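Local coordinates for malonyl CoA-acyl carrier protein transacylase (Synechocystis sp. PCC 6803 substr. Kazusa, PDB 4RR5) that catalyses transfer of the malonyl group from malonyl-CoA to holo-acyl carrier protein, giving malonyl-ACP for fatty acid biosynthesis, at residues A4-G9 with V249-I254; D72-K77 with W260-G265; V146-D151 with E155-S160; G270-T275 with L279-I284. All blocks are in the same frame, centred on the assembly; numbering follows the deposited sequence.

Starting at the N terminus, the chain lays down strand 3-7 and the loop after it (segment 4-9), then the end of helix 56-76, in segment 72-77, opening contacts 1 and 2. While both stand open, contact 3 forms and closes its own short hairpin, so it is enclosed by each of them. The helix at 249-254 then closes contact 1, and residues 260-265 close contact 2; since the segments alternate, these two long loops cross. Contact 4 follows in series, joining 270-275 to 279-284. Contacts 1, 2 and 4 pack helices on the parallel sheet of the larger lobe, whereas contact 3 belongs to the mixed sheet. A salt bridge from Glu155 to Arg274 links contacts 3 and 4.

Contact 1 (A4-G9 with V249-I254); sequences AWVFPG and VNLGEI
Leu251 aims its forked end at the small side chain of Ala4, and both side chains leave their backbones toward the other segment. The CD1 methyl makes the nearest approach, 3.8 Å from Ala4 CB, while the other branch, CD2, lies 4.2 Å from the same CB. A single methyl on the strand therefore meets both prongs of the leucine. CD1 also reaches along the strand to Val6, whose CG1 lies 4.3 Å from it. The contact is small, burying 88 Å² in all, but its three touching residues, Ala4, Val6 and Leu251, are all buried. Ala4 CB and Val6 CG1 are 4.6 Å apart on one face of the strand, consistent with the two-residue alternation of an extended chain. With CG beside the backbone N (chi1 -77°) and an extended second torsion, the leucine spans a CA-CA separation of 7.5 Å between Ala4 and Leu251.

This is helix-on-sheet packing in the alpha/beta core of the FabD acyltransferase. Helix 244-254 lies against strand 3-7, an inner strand of a four-stranded parallel sheet. Trp5 and Phe7 belong to the other face, where they touch helix 56-76, and the Trp5 ring meets that of Trp260 with planes about 10° apart. No hydrogen bond crosses between the segments; strand 3-7 takes its backbone bonds from its neighbours, for example Ala4 and Val6 with Trp260.

Contact 2 (D72-K77 with W260-G265); sequences DLLRDK and WEVGPG
Leu74 holds CG beside its backbone N, opposite the carbonyl carbon (chi1 -79°), and an extended second torsion carries its two methyls out toward the strand. Val262 meets it with CG1 trans to its own N (chi1 -179°) and CG2 trans to its carbonyl carbon, a placement in which both methyls can face one partner. The result is a tip-to-tip meeting: Leu74 CD1 sits 3.7 Å from Val262 CG2, and the same CD1 is 3.9 Å from Val262 CG1, so it rests against the fork of the valine. The second prong of the leucine diverges to the indole, where Leu74 CD2 comes within 4.1 Å of Trp260 CZ3, a carbon of the six-membered ring. One leucine thus covers two residues that lie two positions apart on the strand and point to the same face.

The backbones stay well apart, with 9.1 Å between the CA atoms of Leu74 and Val262, and no hydrogen bond spans the segments. The 120 Å² buried is accordingly a side-chain contact of apolar groups, made wholly by buried residues. The Trp260 ring also meets Phe79 edge-to-face, on the loop following the helix.

In the fold, the last turns of helix 56-76 pack on the central parallel sheet. Leu74 also touches Trp5 of the adjoining strand 3-7, and on the other flank of strand 258-262 the Trp260 side chain reaches Lys282 and Ile284 of strand 280-284.

Contact 3 (V146-D151 with E155-S160); sequences VVLAND and EQVVIS
Asn150 lies alongside Val158, the two side chains pointing the same way from neighbouring antiparallel strands. From the base outward, Asn150 CB is 3.6 Å from Val158 CB. Next, Asn150 CG, set beside its own backbone N (chi1 -63°), packs against that same CB, and the amide at the tip runs on beside the CG2 methyl. Beneath them the backbone is irregular. Val158 O accepts two N-H groups: Ala149 N at 2.8 Å, nearly in line with the carbonyl (C=O...N 160°), and Asn150 N at 3.1 Å, which approaches the carbonyl at a slant (C=O...N 133°) although its N-H points almost straight at the oxygen. Two residues facing one define a classic beta bulge, and the register shifts by one there. Val158 N returns a bond of 3.0 Å to Asn150 O, while Val147 and Ser160 form a regular hydrogen-bonded pair on the far side of the bulge. Ala149 CB is thereby brought within 3.5 Å of Ser160 CB; on the other face the Leu148 side chain crosses that of Val157 at about a right angle, CD1 lying 3.9 Å from Val157 CG1.

The hairpin belongs to the smaller, ferredoxin-like lobe. With an alanine here in place of Asn150, the flank of Val158 would probably lose its amide cover. The side chain of Asn150 is about 6 Å from that of Ser88, and that of Ala149 about 4 Å from that of His188, both probably catalytic by similarity. Five main-chain hydrogen bonds join the two segments, and because two converge on Val158 O, the extra residue of the bulge keeps its N-H bonded, with apolar packing on both faces.

Contact 4 (G270-T275 with L279-I284); sequences GLCKRT and LNLKNI
Cys272 SG meets two leucines: it is 3.7 Å from Leu279 CD1 and 4.1 Å from Leu281 CD2. The thiol is swung trans to its backbone N (chi1 -159°), which carries the sulfur out from the helix toward the strand. Leu281 divides its fork between two residues of the helix. Its CD2 prong also lies 4.1 Å from Cys272 CB, whereas CD1 is 3.7 Å from Lys273 CG, on the first methylenes of a chain that then runs on extended. The side chain of Lys273 leaves its backbone away from the strand, so this contact is made by the flank of its aliphatic part. The partners grade outward accordingly, from buried Cys272 to exposed Lys273.

The two segments are consecutive pieces of a beta-alpha-beta unit, in which strand 258-262 leads through helix 267-273 to strand 280-284 at the edge of the parallel sheet. The carbonyl of Cys272 is taken by Thr275 N as the chain leaves the helix.

Farther out, Cys272 touches Tyr259 on the neighbouring strand and Met248 on helix 244-254, which places it between helix and sheet. Asn283 ND2 bonds to Thr269 OG1, a polar tie between strand and helix about one turn before Cys272. Asn280 ND2 is held by Thr257 O, and backbone bonds such as that of Lys282 with Tyr259 set strand 280-284 against its neighbour.

Contact 1 (A4-G9 with V249-I254)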
loop_
_atom_site.group_PDB
_atom_site.type_symbol
_atom_site.label_atom_id
_atom_site.label_comp_id
_atom_site.label_asym_id
_atom_site.label_seq_id
_atom_site.Cartn_x
_atom_site.Cartn_y
_atom_site.Cartn_z
ATOM N N ALA A 4 -0.070 15.799 -3.094
ATOM C CA ALA A 4 -0.375 14.372 -3.154
ATOM C C ALA A 4 -0.601 13.775 -1.751
ATOM O O ALA A 4 0.136 14.092 -0.806
ATOM C CB ALA A 4 0.744 13.646 -3.852
ATOM N N TRP A 5 -1.628 12.938 -1.606
ATOM C CA TRP A 5 -1.759 12.094 -0.414
ATOM C C TRP A 5 -1.413 10.680 -0.814
ATOM O O TRP A 5 -2.027 10.135 -1.728
ATOM C CB TRP A 5 -3.162 12.118 0.180
ATOM C CG TRP A 5 -3.634 13.437 0.692
ATOM C CD1 TRP A 5 -2.939 14.616 0.716
ATOM C CD2 TRP A 5 -4.924 13.723 1.241
ATOM N NE1 TRP A 5 -3.720 15.614 1.250
ATOM C CE2 TRP A 5 -4.945 15.093 1.573
ATOM C CE3 TRP A 5 -6.062 12.952 1.493
ATOM C CZ2 TRP A 5 -6.062 15.704 2.144
ATOM C CZ3 TRP A 5 -7.168 13.561 2.057
ATOM C CH2 TRP A 5 -7.160 14.922 2.374
ATOM N N VAL A 6 -0.417 10.093 -0.159
ATOM C CA VAL A 6 -0.013 8.726 -0.466
ATOM C C VAL A 6 -0.191 7.829 0.756
ATOM O O VAL A 6 0.104 8.233 1.882
ATOM C CB VAL A 6 1.450 8.660 -0.981
ATOM C CG1 VAL A 6 1.586 9.464 -2.243
ATOM C CG2 VAL A 6 2.431 9.157 0.068
ATOM N N PHE A 7 -0.679 6.614 0.519
ATOM C CA PHE A 7 -1.070 5.714 1.603
ATOM C C PHE A 7 -0.152 4.488 1.753
ATOM O O PHE A 7 0.023 3.704 0.826
ATOM C CB PHE A 7 -2.529 5.300 1.399
ATOM C CG PHE A 7 -3.495 6.468 1.482
ATOM C CD1 PHE A 7 -3.717 7.295 0.373
ATOM C CD2 PHE A 7 -4.143 6.772 2.671
ATOM C CE1 PHE A 7 -4.589 8.400 0.447
ATOM C CE2 PHE A 7 -5.020 7.871 2.762
ATOM C CZ PHE A 7 -5.240 8.686 1.651
ATOM N N PRO A 8 0.455 4.329 2.937
ATOM C CA PRO A 8 1.393 3.220 3.120
ATOM C C PRO A 8 0.709 1.854 3.237
ATOM O O PRO A 8 -0.446 1.748 3.644
ATOM C CB PRO A 8 2.110 3.591 4.420
ATOM C CG PRO A 8 1.096 4.383 5.176
ATOM C CD PRO A 8 0.366 5.184 4.137
ATOM N N GLY A 9 1.422 0.800 2.874
ATOM C CA GLY A 9 0.849 -0.523 2.970
ATOM C C GLY A 9 1.544 -1.372 4.016
ATOM O O GLY A 9 2.055 -0.852 5.007
ATOM N N VAL A 249 7.888 9.874 -9.394
ATOM C CA VAL A 249 8.378 10.667 -10.515
ATOM C C VAL A 249 7.225 11.308 -11.276
ATOM O O VAL A 249 7.301 12.485 -11.648
ATOM C CB VAL A 249 9.212 9.819 -11.494
ATOM C CG1 VAL A 249 9.754 10.690 -12.613
ATOM C CG2 VAL A 249 10.344 9.114 -10.767
ATOM N N ASN A 250 6.163 10.532 -11.505
ATOM C CA ASN A 250 4.974 11.029 -12.201
ATOM C C ASN A 250 4.320 12.169 -11.454
ATOM O O ASN A 250 3.811 13.115 -12.056
ATOM C CB ASN A 250 3.957 9.918 -12.400
ATOM C CG ASN A 250 4.397 8.913 -13.437
ATOM O OD1 ASN A 250 5.561 8.893 -13.842
ATOM N ND2 ASN A 250 3.471 8.066 -13.872
ATOM N N LEU A 251 4.330 12.050 -10.131
ATOM C CA LEU A 251 3.774 13.063 -9.256
ATOM C C LEU A 251 4.530 14.357 -9.432
ATOM O O LEU A 251 3.952 15.367 -9.834
ATOM C CB LEU A 251 3.837 12.613 -7.801
ATOM C CG LEU A 251 2.797 11.587 -7.363
ATOM C CD1 LEU A 251 2.956 11.302 -5.875
ATOM C CD2 LEU A 251 1.402 12.096 -7.689
ATOM N N GLY A 252 5.829 14.307 -9.141
ATOM C CA GLY A 252 6.705 15.461 -9.240
ATOM C C GLY A 252 6.634 16.176 -10.578
ATOM O O GLY A 252 6.863 17.384 -10.655
ATOM N N GLU A 253 6.279 15.445 -11.630
ATOM C CA GLU A 253 6.306 16.007 -12.975
ATOM C C GLU A 253 4.937 16.411 -13.524
ATOM O O GLU A 253 4.857 17.228 -14.443
ATOM C CB GLU A 253 6.987 15.020 -13.926
ATOM C CG GLU A 253 8.468 14.831 -13.594
ATOM C CD GLU A 253 9.250 14.145 -14.697
ATOM O OE1 GLU A 253 8.738 13.163 -15.283
ATOM O OE2 GLU A 253 10.378 14.603 -14.983
ATOM N N ILE A 254 3.855 15.865 -12.985
ATOM C CA ILE A 254 2.549 16.329 -13.443
ATOM C C ILE A 254 2.126 17.586 -12.682
ATOM O O ILE A 254 1.082 18.171 -12.982
ATOM C CB ILE A 254 1.437 15.257 -13.300
ATOM C CG1 ILE A 254 1.287 14.810 -11.839
ATOM C CG2 ILE A 254 1.700 14.089 -14.223
ATOM C CD1 ILE A 254 0.109 13.883 -11.601
#

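Contact 2 (D72-K77 with W260-G265)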
loop_
_atom_site.group_PDB
_atom_site.type_symbol
_atom_site.label_atom_id
_atom_site.label_comp_id
_atom_site.label_asym_id
_atom_site.label_seq_id
_atom_site.Cartn_x
_atom_site.Cartn_y
_atom_site.Cartn_z
ATOM N N ASP A 72 -10.302 11.334 6.304
ATOM C CA ASP A 72 -11.480 12.100 6.666
ATOM C C ASP A 72 -11.144 13.172 7.695
ATOM O O ASP A 72 -11.742 14.242 7.694
ATOM C CB ASP A 72 -12.567 11.182 7.190
ATOM C CG ASP A 72 -13.122 10.298 6.115
ATOM O OD1 ASP A 72 -12.891 10.600 4.930
ATOM O OD2 ASP A 72 -13.792 9.308 6.438
ATOM N N LEU A 73 -10.186 12.889 8.572
ATOM C CA LEU A 73 -9.748 13.884 9.545
ATOM C C LEU A 73 -9.101 15.081 8.842
ATOM O O LEU A 73 -9.371 16.229 9.191
ATOM C CB LEU A 73 -8.788 13.262 10.554
ATOM C CG LEU A 73 -9.497 12.346 11.551
ATOM C CD1 LEU A 73 -8.483 11.650 12.433
ATOM C CD2 LEU A 73 -10.502 13.141 12.368
ATOM N N LEU A 74 -8.265 14.792 7.846
ATOM C CA LEU A 74 -7.675 15.813 6.985
ATOM C C LEU A 74 -8.741 16.654 6.281
ATOM O O LEU A 74 -8.676 17.886 6.280
ATOM C CB LEU A 74 -6.755 15.157 5.958
ATOM C CG LEU A 74 -5.409 14.784 6.556
ATOM C CD1 LEU A 74 -4.664 13.758 5.689
ATOM C CD2 LEU A 74 -4.581 16.056 6.786
ATOM N N ARG A 75 -9.730 15.981 5.702
ATOM C CA ARG A 75 -10.845 16.670 5.067
ATOM C C ARG A 75 -11.557 17.600 6.036
ATOM O O ARG A 75 -11.775 18.771 5.729
ATOM C CB ARG A 75 -11.830 15.669 4.471
ATOM C CG ARG A 75 -11.277 14.997 3.212
ATOM C CD ARG A 75 -12.363 14.363 2.363
ATOM N NE ARG A 75 -11.800 13.792 1.147
ATOM C CZ ARG A 75 -11.425 14.505 0.086
ATOM N NH1 ARG A 75 -11.554 15.827 0.078
ATOM N NH2 ARG A 75 -10.916 13.891 -0.967
ATOM N N ASP A 76 -11.885 17.090 7.216
ATOM C CA ASP A 76 -12.547 17.889 8.236
ATOM C C ASP A 76 -11.768 19.161 8.594
ATOM O O ASP A 76 -12.368 20.207 8.842
ATOM C CB ASP A 76 -12.777 17.050 9.487
ATOM C CG ASP A 76 -13.893 17.597 10.353
ATOM O OD1 ASP A 76 -15.058 17.570 9.896
ATOM O OD2 ASP A 76 -13.598 18.051 11.481
ATOM N N LYS A 77 -10.441 19.079 8.613
ATOM C CA LYS A 77 -9.611 20.259 8.852
ATOM C C LYS A 77 -9.561 21.193 7.634
ATOM O O LYS A 77 -8.940 22.248 7.683
ATOM C CB LYS A 77 -8.194 19.853 9.236
ATOM C CG LYS A 77 -8.092 19.039 10.509
ATOM C CD LYS A 77 -6.674 19.082 11.088
ATOM C CE LYS A 77 -6.283 20.488 11.548
ATOM N NZ LYS A 77 -6.065 20.554 13.026
ATOM N N TRP A 260 2.275 14.056 0.987
ATOM C CA TRP A 260 1.865 13.746 2.356
ATOM C C TRP A 260 1.600 12.269 2.530
ATOM O O TRP A 260 0.703 11.721 1.895
ATOM C CB TRP A 260 0.606 14.520 2.747
ATOM C CG TRP A 260 0.770 16.002 2.804
ATOM C CD1 TRP A 260 1.878 16.730 2.471
ATOM C CD2 TRP A 260 -0.221 16.947 3.217
ATOM N NE1 TRP A 260 1.637 18.070 2.645
ATOM C CE2 TRP A 260 0.354 18.231 3.104
ATOM C CE3 TRP A 260 -1.537 16.834 3.671
ATOM C CZ2 TRP A 260 -0.341 19.392 3.433
ATOM C CZ3 TRP A 260 -2.224 17.982 4.004
ATOM C CH2 TRP A 260 -1.627 19.249 3.878
ATOM N N GLU A 261 2.381 11.630 3.394
ATOM C CA GLU A 261 2.151 10.245 3.724
ATOM C C GLU A 261 1.068 10.196 4.777
ATOM O O GLU A 261 1.282 10.617 5.904
ATOM C CB GLU A 261 3.414 9.567 4.231
ATOM C CG GLU A 261 3.326 8.055 4.204
ATOM C CD GLU A 261 4.624 7.393 4.641
ATOM O OE1 GLU A 261 5.631 8.116 4.815
ATOM O OE2 GLU A 261 4.631 6.154 4.813
ATOM N N VAL A 262 -0.094 9.683 4.394
ATOM C CA VAL A 262 -1.251 9.634 5.267
ATOM C C VAL A 262 -1.383 8.222 5.824
ATOM O O VAL A 262 -1.996 7.354 5.211
ATOM C CB VAL A 262 -2.518 10.055 4.505
ATOM C CG1 VAL A 262 -3.728 10.028 5.399
ATOM C CG2 VAL A 262 -2.318 11.448 3.894
ATOM N N GLY A 263 -0.775 8.004 6.987
ATOM C CA GLY A 263 -0.739 6.696 7.618
ATOM C C GLY A 263 0.447 6.607 8.557
ATOM O O GLY A 263 1.226 7.547 8.663
ATOM N N PRO A 264 0.608 5.466 9.228
ATOM C CA PRO A 264 1.694 5.300 10.192
ATOM C C PRO A 264 3.025 5.105 9.480
ATOM O O PRO A 264 3.034 4.858 8.270
ATOM C CB PRO A 264 1.285 4.039 10.961
ATOM C CG PRO A 264 0.554 3.243 9.986
ATOM C CD PRO A 264 -0.139 4.213 9.032
ATOM N N GLY A 265 4.130 5.218 10.209
ATOM C CA GLY A 265 5.441 5.079 9.602
ATOM C C GLY A 265 5.933 6.219 8.728
ATOM O O GLY A 265 5.212 7.184 8.450
#

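Contact 3 (V146-D151 with E155-S160)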
loop_
_atom_site.group_PDB
_atom_site.type_symbol
_atom_site.label_atom_id
_atom_site.label_comp_id
_atom_site.label_asym_id
_atom_site.label_seq_id
_atom_site.Cartn_x
_atom_site.Cartn_y
_atom_site.Cartn_z
ATOM N N VAL A 146 11.565 -16.258 -9.625
ATOM C CA VAL A 146 11.691 -14.961 -8.941
ATOM C C VAL A 146 11.402 -13.756 -9.853
ATOM O O VAL A 146 11.930 -13.653 -10.956
ATOM C CB VAL A 146 13.097 -14.778 -8.316
ATOM C CG1 VAL A 146 13.218 -13.418 -7.645
ATOM C CG2 VAL A 146 13.366 -15.852 -7.308
ATOM N N VAL A 147 10.554 -12.847 -9.374
ATOM C CA VAL A 147 10.173 -11.660 -10.131
ATOM C C VAL A 147 10.315 -10.388 -9.277
ATOM O O VAL A 147 10.471 -10.459 -8.055
ATOM C CB VAL A 147 8.724 -11.781 -10.653
ATOM C CG1 VAL A 147 7.725 -11.427 -9.559
ATOM C CG2 VAL A 147 8.516 -10.908 -11.894
ATOM N N LEU A 148 10.281 -9.228 -9.924
ATOM C CA LEU A 148 10.319 -7.966 -9.210
ATOM C C LEU A 148 8.894 -7.563 -8.826
ATOM O O LEU A 148 8.011 -7.470 -9.680
ATOM C CB LEU A 148 10.997 -6.888 -10.049
ATOM C CG LEU A 148 11.493 -5.677 -9.255
ATOM C CD1 LEU A 148 12.862 -5.242 -9.703
ATOM C CD2 LEU A 148 10.516 -4.533 -9.413
ATOM N N ALA A 149 8.684 -7.335 -7.534
ATOM C CA ALA A 149 7.351 -7.167 -6.958
ATOM C C ALA A 149 7.089 -5.722 -6.543
ATOM O O ALA A 149 5.979 -5.211 -6.685
ATOM C CB ALA A 149 7.175 -8.108 -5.753
ATOM N N ASN A 150 8.113 -5.077 -6.001
ATOM C CA ASN A 150 8.075 -3.645 -5.767
ATOM C C ASN A 150 9.234 -3.003 -6.479
ATOM O O ASN A 150 10.362 -3.502 -6.399
ATOM C CB ASN A 150 8.180 -3.284 -4.281
ATOM C CG ASN A 150 7.031 -3.800 -3.452
ATOM O OD1 ASN A 150 6.101 -4.440 -3.959
ATOM N ND2 ASN A 150 7.105 -3.553 -2.147
ATOM N N ASP A 151 8.967 -1.891 -7.155
ATOM C CA ASP A 151 10.036 -0.995 -7.552
ATOM C C ASP A 151 9.841 0.290 -6.767
ATOM O O ASP A 151 9.023 1.137 -7.127
ATOM C CB ASP A 151 10.019 -0.748 -9.055
ATOM C CG ASP A 151 10.997 0.327 -9.482
ATOM O OD1 ASP A 151 12.062 0.462 -8.857
ATOM O OD2 ASP A 151 10.699 1.049 -10.449
ATOM N N GLU A 155 17.390 3.000 -5.009
ATOM C CA GLU A 155 18.206 2.232 -4.088
ATOM C C GLU A 155 17.525 0.943 -3.643
ATOM O O GLU A 155 18.166 0.064 -3.056
ATOM C CB GLU A 155 18.543 3.073 -2.852
ATOM C CG GLU A 155 18.876 4.526 -3.140
ATOM C CD GLU A 155 19.435 5.225 -1.920
ATOM O OE1 GLU A 155 19.367 4.631 -0.820
ATOM O OE2 GLU A 155 19.946 6.360 -2.053
ATOM N N GLN A 156 16.226 0.824 -3.903
ATOM C CA GLN A 156 15.464 -0.254 -3.282
ATOM C C GLN A 156 14.381 -0.908 -4.140
ATOM O O GLN A 156 13.536 -0.230 -4.747
ATOM C CB GLN A 156 14.804 0.245 -2.003
ATOM C CG GLN A 156 14.040 -0.864 -1.331
ATOM C CD GLN A 156 13.215 -0.380 -0.181
ATOM O OE1 GLN A 156 13.579 0.595 0.491
ATOM N NE2 GLN A 156 12.087 -1.050 0.058
ATOM N N VAL A 157 14.409 -2.241 -4.152
ATOM C CA VAL A 157 13.343 -3.035 -4.733
ATOM C C VAL A 157 12.938 -4.140 -3.789
ATOM O O VAL A 157 13.583 -4.381 -2.778
ATOM C CB VAL A 157 13.749 -3.685 -6.063
ATOM C CG1 VAL A 157 14.117 -2.615 -7.102
ATOM C CG2 VAL A 157 14.876 -4.704 -5.830
ATOM N N VAL A 158 11.859 -4.816 -4.144
ATOM C CA VAL A 158 11.457 -6.036 -3.478
ATOM C C VAL A 158 11.259 -7.118 -4.523
ATOM O O VAL A 158 10.552 -6.911 -5.499
ATOM C CB VAL A 158 10.177 -5.833 -2.679
ATOM C CG1 VAL A 158 9.555 -7.173 -2.323
ATOM C CG2 VAL A 158 10.476 -4.995 -1.434
ATOM N N ILE A 159 11.909 -8.259 -4.343
ATOM C CA ILE A 159 11.694 -9.382 -5.244
ATOM C C ILE A 159 10.751 -10.389 -4.596
ATOM O O ILE A 159 10.577 -10.384 -3.382
ATOM C CB ILE A 159 13.012 -10.073 -5.637
ATOM C CG1 ILE A 159 13.793 -10.514 -4.404
ATOM C CG2 ILE A 159 13.861 -9.150 -6.489
ATOM C CD1 ILE A 159 15.061 -11.225 -4.767
ATOM N N SER A 160 10.134 -11.233 -5.416
ATOM C CA SER A 160 9.091 -12.135 -4.946
ATOM C C SER A 160 9.196 -13.479 -5.650
ATOM O O SER A 160 9.571 -13.542 -6.818
ATOM C CB SER A 160 7.702 -11.524 -5.185
ATOM O OG SER A 160 6.656 -12.342 -4.680
#

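Contact 4 (G270-T275 with L279-I284)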
loop_
_atom_site.group_PDB
_atom_site.type_symbol
_atom_site.label_atom_id
_atom_site.label_comp_id
_atom_site.label_asym_id
_atom_site.label_seq_id
_atom_site.Cartn_x
_atom_site.Cartn_y
_atom_site.Cartn_z
ATOM N N GLY A 270 10.262 8.396 3.215
ATOM C CA GLY A 270 11.626 7.896 3.173
ATOM C C GLY A 270 12.028 7.560 1.745
ATOM O O GLY A 270 13.094 7.977 1.274
ATOM N N LEU A 271 11.167 6.819 1.050
ATOM C CA LEU A 271 11.383 6.508 -0.359
ATOM C C LEU A 271 11.462 7.789 -1.178
ATOM O O LEU A 271 12.368 7.956 -1.991
ATOM C CB LEU A 271 10.271 5.599 -0.896
ATOM C CG LEU A 271 10.305 4.163 -0.374
ATOM C CD1 LEU A 271 9.106 3.384 -0.835
ATOM C CD2 LEU A 271 11.573 3.489 -0.830
ATOM N N CYS A 272 10.523 8.700 -0.953
ATOM C CA CYS A 272 10.482 9.938 -1.726
ATOM C C CYS A 272 11.736 10.804 -1.572
ATOM O O CYS A 272 12.102 11.550 -2.489
ATOM C CB CYS A 272 9.265 10.768 -1.347
ATOM S SG CYS A 272 8.834 11.941 -2.648
ATOM N N LYS A 273 12.380 10.704 -0.414
ATOM C CA LYS A 273 13.604 11.448 -0.153
ATOM C C LYS A 273 14.609 11.180 -1.258
ATOM O O LYS A 273 15.055 12.093 -1.953
ATOM C CB LYS A 273 14.196 11.066 1.203
ATOM C CG LYS A 273 13.543 11.763 2.386
ATOM C CD LYS A 273 14.331 11.509 3.664
ATOM C CE LYS A 273 13.629 12.125 4.873
ATOM N NZ LYS A 273 14.486 12.050 6.079
ATOM N N ARG A 274 14.918 9.902 -1.436
ATOM C CA ARG A 274 15.931 9.468 -2.383
ATOM C C ARG A 274 15.378 9.223 -3.785
ATOM O O ARG A 274 15.947 8.423 -4.530
ATOM C CB ARG A 274 16.601 8.200 -1.856
ATOM C CG ARG A 274 17.131 8.364 -0.438
ATOM C CD ARG A 274 17.525 7.044 0.212
ATOM N NE ARG A 274 18.061 7.291 1.543
ATOM C CZ ARG A 274 19.355 7.407 1.825
ATOM N NH1 ARG A 274 20.261 7.268 0.860
ATOM N NH2 ARG A 274 19.746 7.650 3.073
ATOM N N THR A 275 14.286 9.902 -4.149
ATOM C CA THR A 275 13.722 9.768 -5.498
ATOM C C THR A 275 13.308 11.104 -6.099
ATOM O O THR A 275 13.661 11.414 -7.238
ATOM C CB THR A 275 12.498 8.833 -5.520
ATOM O OG1 THR A 275 12.919 7.492 -5.241
ATOM C CG2 THR A 275 11.805 8.877 -6.891
ATOM N N LEU A 279 10.690 17.566 -3.335
ATOM C CA LEU A 279 9.303 17.561 -2.877
ATOM C C LEU A 279 9.222 17.714 -1.360
ATOM O O LEU A 279 10.056 17.183 -0.611
ATOM C CB LEU A 279 8.589 16.277 -3.298
ATOM C CG LEU A 279 8.300 16.039 -4.778
ATOM C CD1 LEU A 279 7.744 14.634 -4.969
ATOM C CD2 LEU A 279 7.307 17.049 -5.269
ATOM N N ASN A 280 8.201 18.438 -0.912
ATOM C CA ASN A 280 7.993 18.660 0.513
ATOM C C ASN A 280 7.230 17.511 1.135
ATOM O O ASN A 280 6.180 17.113 0.632
ATOM C CB ASN A 280 7.236 19.959 0.744
ATOM C CG ASN A 280 7.866 21.123 0.030
ATOM O OD1 ASN A 280 8.828 21.715 0.522
ATOM N ND2 ASN A 280 7.337 21.454 -1.148
ATOM N N LEU A 281 7.749 17.005 2.243
ATOM C CA LEU A 281 7.189 15.825 2.883
ATOM C C LEU A 281 6.509 16.126 4.223
ATOM O O LEU A 281 7.078 16.806 5.085
ATOM C CB LEU A 281 8.296 14.785 3.094
ATOM C CG LEU A 281 9.291 14.673 1.932
ATOM C CD1 LEU A 281 10.382 13.658 2.245
ATOM C CD2 LEU A 281 8.590 14.352 0.610
ATOM N N LYS A 282 5.290 15.619 4.398
ATOM C CA LYS A 282 4.724 15.482 5.740
ATOM C C LYS A 282 4.293 14.047 6.015
ATOM O O LYS A 282 3.903 13.310 5.107
ATOM C CB LYS A 282 3.538 16.420 5.966
ATOM C CG LYS A 282 3.493 17.633 5.088
ATOM C CD LYS A 282 2.447 18.628 5.602
ATOM C CE LYS A 282 2.963 19.426 6.781
ATOM N NZ LYS A 282 4.117 20.290 6.392
ATOM N N ASN A 283 4.378 13.664 7.282
ATOM C CA ASN A 283 3.889 12.380 7.740
ATOM C C ASN A 283 2.709 12.562 8.677
ATOM O O ASN A 283 2.871 12.978 9.831
ATOM C CB ASN A 283 5.006 11.615 8.429
ATOM C CG ASN A 283 6.112 11.280 7.490
ATOM O OD1 ASN A 283 7.169 11.915 7.497
ATOM N ND2 ASN A 283 5.866 10.295 6.631
ATOM N N ILE A 284 1.521 12.253 8.172
ATOM C CA ILE A 284 0.296 12.392 8.944
ATOM C C ILE A 284 -0.299 11.043 9.356
ATOM O O ILE A 284 -1.110 10.457 8.628
ATOM C CB ILE A 284 -0.736 13.183 8.146
ATOM C CG1 ILE A 284 -0.108 14.507 7.709
ATOM C CG2 ILE A 284 -1.997 13.411 8.973
ATOM C CD1 ILE A 284 -0.320 14.832 6.269
#